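PDB 6EOA: phosphopantothenoylcysteine decarboxylase from Cryptococcus neoformans, which binds FMN, probably decarboxylates phosphopantothenoylcysteine in coenzyme A biosynthesis, and is the Hal3 protein of the fungal Ppz/Hal3 phosphatase system. Local coordinates for the interface of chains A and B. Coordinates in Å, arbitrary orientation; residue numbers count along the deposited sequence, not the author numbering. Chains: chain A/B, Phosphopantothenoylcysteine decarboxylase.

Contact 1: the interface of chains A and B. Residues chain A 124-125, 128, 162; chain B 176, 178-179.
A:Arg128 and B:Asn176 make the closest polar approach in this part of the subunit interface. The amide oxygen OD1 of B:Asn176 lies 3.1 Å from NH1 of A:Arg128. It sits at the guanidinium edge, in plane. OD1 lies nearly along the extension of the CZ-NH1 bond, between the two N-H directions, so this is not a hydrogen bond. The two planes are turned 45° apart. OD1 is instead held within its own chain, where it accepts a hydrogen bond from B:Tyr178 N at 3.0 Å. That N-H comes from above the carbonyl plane. The bond caps the start of helix 177-180 and should restrain the amide.

The flat groups of A:Arg128 and B:Tyr178 stand almost perpendicular, at 87°. NH1 lies at the ring edge, and CZ is 3.7 Å from CD2. A bend at chi3 (82°) turns the guanidinium toward this edge.

The remaining contacts are van der Waals packing. CD1 of A:Ile125 meets CG of B:Asn176 at 3.9 Å, the two side chains coming from opposite directions. B:Met179 runs extended beyond CG. Its CG lies 3.8 Å from CA of A:Ala162. Its methyl CE reaches NE2 of A:His124 at 3.7 Å. The two side chains cross at about a right angle.

A:His124 matches the catalytic histidine of this family, and B:Asn176 belongs to the conserved PXMN motif. The site thus probably brings active-site elements of two subunits together while holding them in place.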
loop_
_atom_site.group_PDB
_atom_site.type_symbol
_atom_site.label_atom_id
_atom_site.label_comp_id
_atom_site.label_asym_id
_atom_site.label_seq_id
_atom_site.Cartn_x
_atom_site.Cartn_y
_atom_site.Cartn_z
ATOM N N HIS A 124 -1.894 17.090 -8.019
ATOM C CA HIS A 124 -1.769 16.063 -9.053
ATOM C C HIS A 124 -2.694 16.354 -10.236
ATOM O O HIS A 124 -2.478 15.850 -11.340
ATOM C CB HIS A 124 -2.035 14.659 -8.480
ATOM C CG HIS A 124 -3.455 14.414 -8.071
ATOM N ND1 HIS A 124 -3.867 14.445 -6.756
ATOM C CD2 HIS A 124 -4.553 14.101 -8.800
ATOM C CE1 HIS A 124 -5.159 14.177 -6.694
ATOM N NE2 HIS A 124 -5.600 13.967 -7.921
ATOM N N ILE A 125 -3.714 17.176 -10.006
ATOM C CA ILE A 125 -4.575 17.638 -11.093
ATOM C C ILE A 125 -3.851 18.710 -11.901
ATOM O O ILE A 125 -3.847 18.677 -13.130
ATOM C CB ILE A 125 -5.916 18.198 -10.569
ATOM C CG1 ILE A 125 -6.727 17.095 -9.883
ATOM C CG2 ILE A 125 -6.722 18.818 -11.703
ATOM C CD1 ILE A 125 -6.984 15.883 -10.758
ATOM N N ARG A 128 -1.211 17.084 -14.024
ATOM C CA ARG A 128 -1.794 16.369 -15.156
ATOM C C ARG A 128 -2.102 17.311 -16.314
ATOM O O ARG A 128 -1.854 16.986 -17.476
ATOM C CB ARG A 128 -3.070 15.646 -14.741
ATOM C CG ARG A 128 -3.868 15.137 -15.927
ATOM C CD ARG A 128 -5.333 15.021 -15.594
ATOM N NE ARG A 128 -6.051 16.285 -15.697
ATOM C CZ ARG A 128 -7.272 16.478 -15.210
ATOM N NH1 ARG A 128 -7.893 15.487 -14.580
ATOM N NH2 ARG A 128 -7.870 17.656 -15.345
ATOM N N ALA A 162 -4.848 9.907 -12.690
ATOM C CA ALA A 162 -5.704 11.015 -13.102
ATOM C C ALA A 162 -5.464 11.455 -14.543
ATOM O O ALA A 162 -6.229 12.255 -15.075
ATOM C CB ALA A 162 -5.515 12.200 -12.167
ATOM N N ASN B 176 -12.172 12.294 -9.418
ATOM C CA ASN B 176 -11.999 13.070 -10.632
ATOM C C ASN B 176 -12.423 12.214 -11.814
ATOM O O ASN B 176 -12.190 11.004 -11.819
ATOM C CB ASN B 176 -10.551 13.535 -10.781
ATOM C CG ASN B 176 -10.295 14.226 -12.102
ATOM O OD1 ASN B 176 -9.810 13.612 -13.050
ATOM N ND2 ASN B 176 -10.627 15.509 -12.173
ATOM N N TYR B 178 -11.426 11.752 -14.757
ATOM C CA TYR B 178 -10.392 11.017 -15.470
ATOM C C TYR B 178 -9.876 9.840 -14.646
ATOM O O TYR B 178 -9.324 8.888 -15.195
ATOM C CB TYR B 178 -9.248 11.949 -15.866
ATOM C CG TYR B 178 -9.570 12.767 -17.094
ATOM C CD1 TYR B 178 -10.042 12.155 -18.248
ATOM C CD2 TYR B 178 -9.428 14.148 -17.097
ATOM C CE1 TYR B 178 -10.351 12.892 -19.376
ATOM C CE2 TYR B 178 -9.734 14.896 -18.222
ATOM C CZ TYR B 178 -10.196 14.263 -19.359
ATOM O OH TYR B 178 -10.504 14.998 -20.482
ATOM N N MET B 179 -10.063 9.897 -13.331
ATOM C CA MET B 179 -9.759 8.742 -12.496
ATOM C C MET B 179 -10.838 7.683 -12.680
ATOM O O MET B 179 -10.543 6.492 -12.743
ATOM C CB MET B 179 -9.643 9.126 -11.020
ATOM C CG MET B 179 -8.302 9.730 -10.633
ATOM S SD MET B 179 -7.987 9.579 -8.864
ATOM C CE MET B 179 -6.403 10.405 -8.723
#

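Contact 2: the interface of chains A and B. Residues chain A 150, 152, 161; chain B 141, 178-179, 182, 185, 188.
A:Gly150, whose CA faces CE1 of B:His188 at 4.1 Å, has a left-handed backbone with a positive phi of 81°. Its carbonyl O accepts a hydrogen bond from NE of A:Arg161 at 3.2 Å. This bond is nearly straight and lies close to the guanidinium plane. It steadies the arginine from within its own chain.

A:Arg161 carries the contact. Its CG is anti to the backbone N (chi1 -169°), and bends at chi2 and chi3 turn the end into chain B. NH1 donates a hydrogen bond to OG1 of B:Thr185 at 2.9 Å, with 150° at the hydrogen. The same hydroxyl donates to the carbonyl O of B:Met179 at 2.7 Å, which ties the arginine to the end of helix 177-180. That carbonyl also lies at the guanidinium edge, but the N-H of NH1 does not point at it.

B:His182 lies against the arginine stem. CD of A:Arg161 sits over the centre of the imidazole face, 3.7 Å from its centroid, as a CH-pi contact. CB of B:Ala141 covers one guanidinium face near the rim, with CZ 3.9 Å away. SG of A:Cys152 touches this methyl too, also at 3.9 Å.

A:Arg161 lies near the end of helix 155-162. It reaches the start of B helix 141-149, the loop at B:His182 and helix 183-195. A:Cys152, in the loop after helix 141-149, and B:Ala141 are both FMN-binding residues, so the patch borders a flavin site that probably draws on both subunits.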
loop_
_atom_site.group_PDB
_atom_site.type_symbol
_atom_site.label_atom_id
_atom_site.label_comp_id
_atom_site.label_asym_id
_atom_site.label_seq_id
_atom_site.Cartn_x
_atom_site.Cartn_y
_atom_site.Cartn_z
ATOM N N GLY A 150 -3.540 -0.195 -9.732
ATOM C CA GLY A 150 -4.448 0.939 -9.710
ATOM C C GLY A 150 -4.430 1.679 -8.387
ATOM O O GLY A 150 -5.267 2.547 -8.134
ATOM N N CYS A 152 -3.344 4.363 -5.738
ATOM C CA CYS A 152 -2.929 5.751 -5.905
ATOM C C CYS A 152 -2.893 6.550 -4.605
ATOM O O CYS A 152 -3.496 7.618 -4.514
ATOM C CB CYS A 152 -3.838 6.454 -6.920
ATOM S SG CYS A 152 -5.592 6.037 -6.808
ATOM N N ARG A 161 -2.896 8.036 -12.270
ATOM C CA ARG A 161 -4.283 7.579 -12.283
ATOM C C ARG A 161 -5.214 8.640 -12.861
ATOM O O ARG A 161 -6.238 8.316 -13.457
ATOM C CB ARG A 161 -4.734 7.206 -10.869
ATOM C CG ARG A 161 -6.070 6.476 -10.801
ATOM C CD ARG A 161 -5.960 5.056 -11.352
ATOM N NE ARG A 161 -6.667 4.088 -10.513
ATOM C CZ ARG A 161 -7.983 3.913 -10.525
ATOM N NH1 ARG A 161 -8.738 4.643 -11.333
ATOM N NH2 ARG A 161 -8.545 3.012 -9.729
ATOM N N ALA B 141 -10.653 6.281 -5.514
ATOM C CA ALA B 141 -10.108 5.298 -6.444
ATOM C C ALA B 141 -9.115 4.389 -5.727
ATOM O O ALA B 141 -9.049 3.193 -5.998
ATOM C CB ALA B 141 -9.441 5.990 -7.624
ATOM N N TYR B 178 -11.426 11.752 -14.757
ATOM C CA TYR B 178 -10.392 11.017 -15.470
ATOM C C TYR B 178 -9.876 9.840 -14.646
ATOM O O TYR B 178 -9.324 8.888 -15.195
ATOM C CB TYR B 178 -9.248 11.949 -15.866
ATOM C CG TYR B 178 -9.570 12.767 -17.094
ATOM C CD1 TYR B 178 -10.042 12.155 -18.248
ATOM C CD2 TYR B 178 -9.428 14.148 -17.097
ATOM C CE1 TYR B 178 -10.351 12.892 -19.376
ATOM C CE2 TYR B 178 -9.734 14.896 -18.222
ATOM C CZ TYR B 178 -10.196 14.263 -19.359
ATOM O OH TYR B 178 -10.504 14.998 -20.482
ATOM N N MET B 179 -10.063 9.897 -13.331
ATOM C CA MET B 179 -9.759 8.742 -12.496
ATOM C C MET B 179 -10.838 7.683 -12.680
ATOM O O MET B 179 -10.543 6.492 -12.743
ATOM C CB MET B 179 -9.643 9.126 -11.020
ATOM C CG MET B 179 -8.302 9.730 -10.633
ATOM S SD MET B 179 -7.987 9.579 -8.864
ATOM C CE MET B 179 -6.403 10.405 -8.723
ATOM N N HIS B 182 -10.518 5.879 -16.011
ATOM C CA HIS B 182 -9.350 5.001 -16.065
ATOM C C HIS B 182 -9.782 3.545 -16.259
ATOM O O HIS B 182 -10.814 3.122 -15.736
ATOM C CB HIS B 182 -8.519 5.159 -14.787
ATOM C CG HIS B 182 -7.137 4.593 -14.876
ATOM N ND1 HIS B 182 -6.848 3.278 -14.579
ATOM C CD2 HIS B 182 -5.957 5.172 -15.201
ATOM C CE1 HIS B 182 -5.553 3.071 -14.727
ATOM N NE2 HIS B 182 -4.988 4.205 -15.104
ATOM N N THR B 185 -10.652 1.239 -13.195
ATOM C CA THR B 185 -11.825 1.542 -12.385
ATOM C C THR B 185 -12.936 0.523 -12.612
ATOM O O THR B 185 -13.489 -0.032 -11.663
ATOM C CB THR B 185 -12.366 2.944 -12.689
ATOM O OG1 THR B 185 -11.401 3.923 -12.286
ATOM C CG2 THR B 185 -13.673 3.185 -11.941
ATOM N N HIS B 188 -12.148 -2.860 -11.291
ATOM C CA HIS B 188 -12.255 -2.934 -9.833
ATOM C C HIS B 188 -13.711 -2.920 -9.385
ATOM O O HIS B 188 -14.078 -3.608 -8.427
ATOM C CB HIS B 188 -11.493 -1.786 -9.169
ATOM C CG HIS B 188 -10.010 -1.850 -9.366
ATOM N ND1 HIS B 188 -9.170 -0.803 -9.054
ATOM C CD2 HIS B 188 -9.218 -2.837 -9.853
ATOM C CE1 HIS B 188 -7.924 -1.141 -9.338
ATOM N NE2 HIS B 188 -7.926 -2.371 -9.821
#

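Contact 1 and contact 2 are neighbouring parts of one A-B interface, with the centres of their C-alpha atoms about 9 Å apart. They share B:Tyr178 and B:Met179 of the short helix 177-180. Helix 155-162 of chain A also serves both, through A:Ala162 in contact 1 and A:Arg161 in contact 2. Contact 1 adds helix 123-130, while contact 2 extends toward FMN-binding positions. The two chains present different surfaces, and the interface is not an exact two-fold. This suits the three-subunit deposited assembly and a homo-oligomeric flavoprotein family. Because catalytic and flavin-binding residues lie in the contacts, assembly probably also completes the active site.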